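Local coordinates for protein superoxide dismutase [Cu-Zn] (Bacteroidetes bacterium GWA2_30_7, PDB 7B4O) that probably catalyses the dismutation of superoxide to oxygen and hydrogen peroxide, and here holds zinc in both its copper and its zinc sites, at residues H69-E74 / S84-D89; K75-P80 / N128-K133. All coordinates share one frame; numbering follows the deposited sequence. Where two conformers were deposited one is given.

Interaction 1: H69-E74 / S84-D89; sequences HFNPEE and SRHIGD. With ZN (zinc ion), chain F.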
loop_
_atom_site.group_PDB
_atom_site.type_symbol
_atom_site.label_atom_id
_atom_site.label_comp_id
_atom_site.label_asym_id
_atom_site.label_seq_id
_atom_site.Cartn_x
_atom_site.Cartn_y
_atom_site.Cartn_z
ATOM N N HIS A 69 12.787 -6.695 -8.473
ATOM C CA HIS A 69 13.359 -5.698 -7.540
ATOM C C HIS A 69 13.126 -4.292 -8.091
ATOM O O HIS A 69 13.219 -4.092 -9.319
ATOM C CB HIS A 69 14.828 -5.990 -7.238
ATOM C CG HIS A 69 14.969 -7.218 -6.421
ATOM N ND1 HIS A 69 16.154 -7.596 -5.830
ATOM C CD2 HIS A 69 14.022 -8.115 -6.025
ATOM C CE1 HIS A 69 15.941 -8.689 -5.120
ATOM N NE2 HIS A 69 14.643 -9.036 -5.233
ATOM N N PHE A 70 12.830 -3.351 -7.208
ATOM C CA PHE A 70 12.733 -1.934 -7.608
ATOM C C PHE A 70 14.143 -1.479 -8.019
ATOM O O PHE A 70 15.076 -1.439 -7.178
ATOM C CB PHE A 70 12.135 -1.097 -6.491
ATOM C CG PHE A 70 11.992 0.359 -6.835
ATOM C CD1 PHE A 70 11.390 0.737 -8.024
ATOM C CD2 PHE A 70 12.445 1.341 -5.975
ATOM C CE1 PHE A 70 11.228 2.079 -8.339
ATOM C CE2 PHE A 70 12.302 2.685 -6.304
ATOM C CZ PHE A 70 11.696 3.044 -7.481
ATOM N N ASN A 71 14.299 -1.177 -9.306
ATOM C CA ASN A 71 15.632 -1.008 -9.925
ATOM C C ASN A 71 15.570 0.095 -10.975
ATOM O O ASN A 71 15.913 -0.125 -12.135
ATOM C CB ASN A 71 16.113 -2.335 -10.506
ATOM C CG ASN A 71 17.535 -2.267 -11.018
ATOM O OD1 ASN A 71 18.326 -1.424 -10.582
ATOM N ND2 ASN A 71 17.855 -3.179 -11.914
ATOM N N PRO A 72 15.193 1.328 -10.588
ATOM C CA PRO A 72 15.070 2.410 -11.565
ATOM C C PRO A 72 16.420 2.802 -12.187
ATOM O O PRO A 72 16.408 3.368 -13.271
ATOM C CB PRO A 72 14.455 3.545 -10.747
ATOM C CG PRO A 72 14.920 3.277 -9.339
ATOM C CD PRO A 72 14.880 1.762 -9.216
ATOM N N GLU A 73 17.544 2.488 -11.525
ATOM C CA GLU A 73 18.899 2.820 -12.058
ATOM C C GLU A 73 19.408 1.713 -12.990
ATOM O O GLU A 73 20.457 1.915 -13.585
ATOM C CB GLU A 73 19.860 3.103 -10.907
ATOM C CG GLU A 73 19.547 4.425 -10.215
ATOM C CD GLU A 73 19.831 5.657 -11.071
ATOM O OE1 GLU A 73 20.913 5.701 -11.681
ATOM O OE2 GLU A 73 18.962 6.565 -11.153
ATOM N N GLU A 74 18.693 0.583 -13.105
ATOM C CA GLU A 74 19.072 -0.545 -14.004
ATOM C C GLU A 74 20.465 -1.042 -13.609
ATOM O O GLU A 74 21.345 -1.201 -14.491
ATOM C CB GLU A 74 18.996 -0.128 -15.473
ATOM C CG GLU A 74 17.588 0.251 -15.906
ATOM C CD GLU A 74 17.444 0.774 -17.328
ATOM O OE1 GLU A 74 16.347 1.270 -17.669
ATOM O OE2 GLU A 74 18.420 0.697 -18.080
ATOM N N SER A 84 26.962 -1.052 -6.119
ATOM C CA SER A 84 26.296 -1.905 -7.131
ATOM C C SER A 84 25.112 -2.619 -6.468
ATOM O O SER A 84 25.283 -3.768 -6.009
ATOM C CB SER A 84 27.278 -2.859 -7.749
ATOM O OG SER A 84 26.658 -3.592 -8.779
ATOM N N ARG A 85 23.974 -1.931 -6.390
ATOM C CA ARG A 85 22.734 -2.464 -5.782
ATOM C C ARG A 85 21.518 -1.876 -6.492
ATOM O O ARG A 85 21.612 -0.803 -7.100
ATOM C CB ARG A 85 22.673 -2.167 -4.282
ATOM C CG ARG A 85 22.584 -0.687 -3.942
ATOM C CD ARG A 85 22.241 -0.455 -2.483
ATOM N NE ARG A 85 20.802 -0.260 -2.272
ATOM C CZ ARG A 85 20.271 0.315 -1.205
ATOM N NH1 ARG A 85 21.043 0.729 -0.214
ATOM N NH2 ARG A 85 18.967 0.492 -1.139
ATOM N N HIS A 86 20.400 -2.579 -6.378
ATOM C CA HIS A 86 19.058 -2.061 -6.708
ATOM C C HIS A 86 18.644 -1.101 -5.593
ATOM O O HIS A 86 19.045 -1.326 -4.438
ATOM C CB HIS A 86 18.056 -3.221 -6.783
ATOM C CG HIS A 86 18.399 -4.256 -7.793
ATOM N ND1 HIS A 86 18.144 -5.592 -7.609
ATOM C CD2 HIS A 86 18.985 -4.150 -9.005
ATOM C CE1 HIS A 86 18.528 -6.248 -8.687
ATOM N NE2 HIS A 86 19.049 -5.397 -9.542
ATOM N N ILE A 87 17.875 -0.069 -5.921
ATOM C CA ILE A 87 17.264 0.789 -4.871
ATOM C C ILE A 87 16.559 -0.129 -3.862
ATOM O O ILE A 87 16.664 0.117 -2.651
ATOM C CB ILE A 87 16.312 1.836 -5.465
ATOM C CG1 ILE A 87 17.031 2.826 -6.386
ATOM C CG2 ILE A 87 15.576 2.557 -4.348
ATOM C CD1 ILE A 87 18.207 3.542 -5.761
ATOM N N GLY A 88 15.912 -1.188 -4.342
ATOM C CA GLY A 88 15.108 -2.064 -3.465
ATOM C C GLY A 88 15.919 -3.042 -2.627
ATOM O O GLY A 88 15.293 -3.862 -1.921
ATOM N N ASP A 89 17.250 -3.043 -2.698
ATOM C CA ASP A 89 18.086 -4.057 -2.008
ATOM C C ASP A 89 18.323 -3.664 -0.554
ATOM O O ASP A 89 19.346 -3.042 -0.248
ATOM C CB ASP A 89 19.393 -4.293 -2.767
ATOM C CG ASP A 89 19.176 -5.003 -4.086
ATOM O OD1 ASP A 89 18.051 -5.554 -4.300
ATOM O OD2 ASP A 89 20.130 -5.004 -4.898
HETATM ZN ZN ZN F . 17.986 -6.633 -5.888
HETATM O O HOH W 1 18.137 0.846 -8.976
#
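H69 serves two metals unequally: its ND1 binds one zinc ion at 2.1 Å, while at the second zinc, shared with H51, H53 and H126, its nearest side-chain atom stays about 3 Å from the ion, longer than a usual Zn-N bond. Two residues of 84-89 also grip the first zinc, H86 through ND1 at 2.0 Å and D89 through OD1 at 1.9 Å, and H77 completes the set. The H69 and H86 rings both turn ND1 to the same ion and meet at their edges, nearly perpendicular (86°); the two nitrogens are fellow ligands and share no hydrogen bond. D89 commits only one oxygen to the metal at bonding distance. Its OD2 accepts the backbone N-H of H86 from above the carboxylate plane at 2.9 Å and a second N-H from G78, which probably fixes the rotation of the carboxylate. Next to the ligands, the backbones are joined by G88 N donating to F70 O at 3.0 Å, in the plane of that carbonyl. I87 forms the apolar side: CG2 lies 3.7 Å from F70 CD2, the side chains alongside each other, and CG1 lies 3.7 Å from P72 CG, the two crossing at about a right angle. P72 in turn sets its CD over the centre of the F70 ring. A water joins I87 N, E73 N and N71 OD1, the last also accepting from K75 N. R85 curls back along its own segment so that NE reaches H86 O in an almost straight bond (176°) and NH2 reaches I87 O, bracing the type I turn from H86 to D89; NH2 also pairs with D107. A three-histidine, one-aspartate zinc site joined through a shared histidine to the copper site (here filled by zinc) is the hallmark of Cu,Zn superoxide dismutases.

Interaction 2: K75-P80 / N128-K133; sequences KSHGAP and NEDDLK. With ZN (zinc ion), chain F.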
loop_
_atom_site.group_PDB
_atom_site.type_symbol
_atom_site.label_atom_id
_atom_site.label_comp_id
_atom_site.label_asym_id
_atom_site.label_seq_id
_atom_site.Cartn_x
_atom_site.Cartn_y
_atom_site.Cartn_z
ATOM N N LYS A 75 20.669 -1.260 -12.314
ATOM C CA LYS A 75 21.934 -1.738 -11.722
ATOM C C LYS A 75 21.785 -3.210 -11.328
ATOM O O LYS A 75 20.698 -3.789 -11.517
ATOM C CB LYS A 75 22.328 -0.802 -10.578
ATOM C CG LYS A 75 22.837 0.545 -11.101
ATOM C CD LYS A 75 23.279 1.532 -10.052
ATOM C CE LYS A 75 24.460 1.070 -9.230
ATOM N NZ LYS A 75 25.689 0.951 -10.041
ATOM N N SER A 76 22.886 -3.797 -10.875
ATOM C CA SER A 76 22.979 -5.212 -10.444
ATOM C C SER A 76 22.441 -5.346 -9.025
ATOM O O SER A 76 22.412 -4.361 -8.302
ATOM C CB SER A 76 24.391 -5.709 -10.536
ATOM O OG SER A 76 24.831 -5.667 -11.873
ATOM N N HIS A 77 22.061 -6.560 -8.645
ATOM C CA HIS A 77 21.619 -6.894 -7.271
ATOM C C HIS A 77 22.827 -6.861 -6.336
ATOM O O HIS A 77 23.893 -7.392 -6.712
ATOM C CB HIS A 77 20.960 -8.262 -7.243
ATOM C CG HIS A 77 20.479 -8.630 -5.883
ATOM N ND1 HIS A 77 19.368 -8.043 -5.288
ATOM C CD2 HIS A 77 21.010 -9.460 -4.958
ATOM C CE1 HIS A 77 19.226 -8.545 -4.078
ATOM N NE2 HIS A 77 20.208 -9.411 -3.851
ATOM N N GLY A 78 22.665 -6.326 -5.132
ATOM C CA GLY A 78 23.726 -6.371 -4.115
ATOM C C GLY A 78 23.198 -6.164 -2.718
ATOM O O GLY A 78 21.977 -6.323 -2.502
ATOM N N ALA A 79 24.105 -5.829 -1.808
ATOM C CA ALA A 79 23.831 -5.551 -0.384
ATOM C C ALA A 79 23.506 -4.075 -0.216
ATOM O O ALA A 79 23.928 -3.246 -1.021
ATOM C CB ALA A 79 25.017 -5.956 0.449
ATOM N N PRO A 80 22.780 -3.694 0.854
ATOM C CA PRO A 80 22.472 -2.291 1.121
ATOM C C PRO A 80 23.702 -1.366 1.079
ATOM O O PRO A 80 23.580 -0.239 0.605
ATOM C CB PRO A 80 21.861 -2.311 2.535
ATOM C CG PRO A 80 21.352 -3.708 2.723
ATOM C CD PRO A 80 22.165 -4.606 1.825
ATOM N N ASN A 128 13.875 -17.411 2.202
ATOM C CA ASN A 128 15.302 -17.700 2.461
ATOM C C ASN A 128 16.114 -16.401 2.487
ATOM O O ASN A 128 15.587 -15.315 2.208
ATOM C CB ASN A 128 15.843 -18.680 1.425
ATOM C CG ASN A 128 15.064 -19.978 1.440
ATOM O OD1 ASN A 128 14.690 -20.489 2.509
ATOM N ND2 ASN A 128 14.764 -20.487 0.260
ATOM N N GLU A 129 17.370 -16.548 2.857
ATOM C CA GLU A 129 18.349 -15.459 2.966
ATOM C C GLU A 129 18.668 -14.941 1.557
ATOM O O GLU A 129 18.796 -15.736 0.603
ATOM C CB GLU A 129 19.577 -16.007 3.682
ATOM C CG GLU A 129 20.712 -15.015 3.839
ATOM C CD GLU A 129 21.871 -15.575 4.651
ATOM O OE1 GLU A 129 21.718 -16.660 5.263
ATOM O OE2 GLU A 129 22.934 -14.940 4.658
ATOM N N ASP A 130 18.779 -13.626 1.433
ATOM C CA ASP A 130 19.360 -12.966 0.245
ATOM C C ASP A 130 20.875 -13.131 0.348
ATOM O O ASP A 130 21.443 -12.627 1.332
ATOM C CB ASP A 130 18.920 -11.505 0.218
ATOM C CG ASP A 130 19.470 -10.654 -0.918
ATOM O OD1 ASP A 130 20.415 -11.094 -1.609
ATOM O OD2 ASP A 130 18.959 -9.546 -1.089
ATOM N N ASP A 131 21.502 -13.806 -0.622
ATOM C CA ASP A 131 22.966 -14.076 -0.551
ATOM C C ASP A 131 23.763 -12.828 -0.958
ATOM O O ASP A 131 24.992 -12.890 -0.863
ATOM C CB ASP A 131 23.358 -15.321 -1.353
ATOM C CG ASP A 131 23.221 -15.205 -2.855
ATOM O OD1 ASP A 131 23.190 -14.068 -3.369
ATOM O OD2 ASP A 131 23.168 -16.265 -3.506
ATOM N N LEU A 132 23.083 -11.754 -1.382
ATOM C CA LEU A 132 23.672 -10.414 -1.671
ATOM C C LEU A 132 24.576 -10.448 -2.915
ATOM O O LEU A 132 25.226 -9.420 -3.183
ATOM C CB LEU A 132 24.458 -9.923 -0.447
ATOM C CG LEU A 132 23.730 -9.985 0.894
ATOM C CD1 LEU A 132 24.623 -9.510 2.027
ATOM C CD2 LEU A 132 22.449 -9.182 0.851
ATOM N N LYS A 133 24.586 -11.540 -3.677
ATOM C CA LYS A 133 25.572 -11.741 -4.771
ATOM C C LYS A 133 24.930 -12.326 -6.020
ATOM O O LYS A 133 25.302 -11.868 -7.121
ATOM C CB LYS A 133 26.722 -12.639 -4.305
ATOM C CG LYS A 133 27.571 -12.058 -3.181
ATOM C CD LYS A 133 28.311 -10.799 -3.552
ATOM C CE LYS A 133 29.238 -10.302 -2.461
ATOM N NZ LYS A 133 29.841 -8.997 -2.823
HETATM ZN ZN ZN F . 17.986 -6.633 -5.888
HETATM O O HOH W 2 19.775 -6.930 -0.708
#
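An Asx turn at D130 presents its carboxylate to H77, a zinc ligand, in a second-shell His-carboxylate pair of the metal centre. H77 stands with CG anti to its backbone N (chi1 -179°), binding zinc through ND1 at 2.1 Å and turning NE2 away from the metal. That nitrogen donates to D130 OD1 at 2.8 Å, nearly straight (171°), on the syn lone pair and close to the ring plane; the two groups meet tip to tip, their planes 25° apart. D130 OD2 accepts from NE2 of H51, a ligand of the other zinc, and the one carboxylate thus spans both metal sites. Its negative charge would probably polarise the H77 ring and strengthen its hold on the metal. An alanine here in place of D130 would probably leave H77 and H51 less firmly oriented, since the acceptors of both imidazoles would be lost along with the Asx turn. This buried side contrasts with the looser outer part. There L132, partly exposed, lays CD1 against A79 CB at 3.9 Å, and K133 starts its side chain away from 75-80. L132 O receives a weak CA-H...O contact from G78 CA at 3.5 Å. A water donates to both G78 O and D130 OD2, while D130 OD1 takes a second bond, from L132 N at 2.8 Å, above the carboxylate plane.

After strand 46-53 the chain enters a long loop in which 69-74 runs directly into 75-80. Interaction 1 closes a short loop where 84-89 returns to 69-74 and leads into strand 89-95, with 75-80 on the excursion between them. Interaction 2 closes a far longer span: from 75-80 the chain passes through strands 89-95, 101-107 and 122-126 before 128-133 comes back, ahead of strand 143-151. The two closures therefore cross, their segments alternating, and share one zinc ion. A probable hydrogen bond from R85 NH1 to P80 O also joins them. Interaction 1 folds the metal-binding loop on itself, and interaction 2 ties it to the loop after strand 122-126.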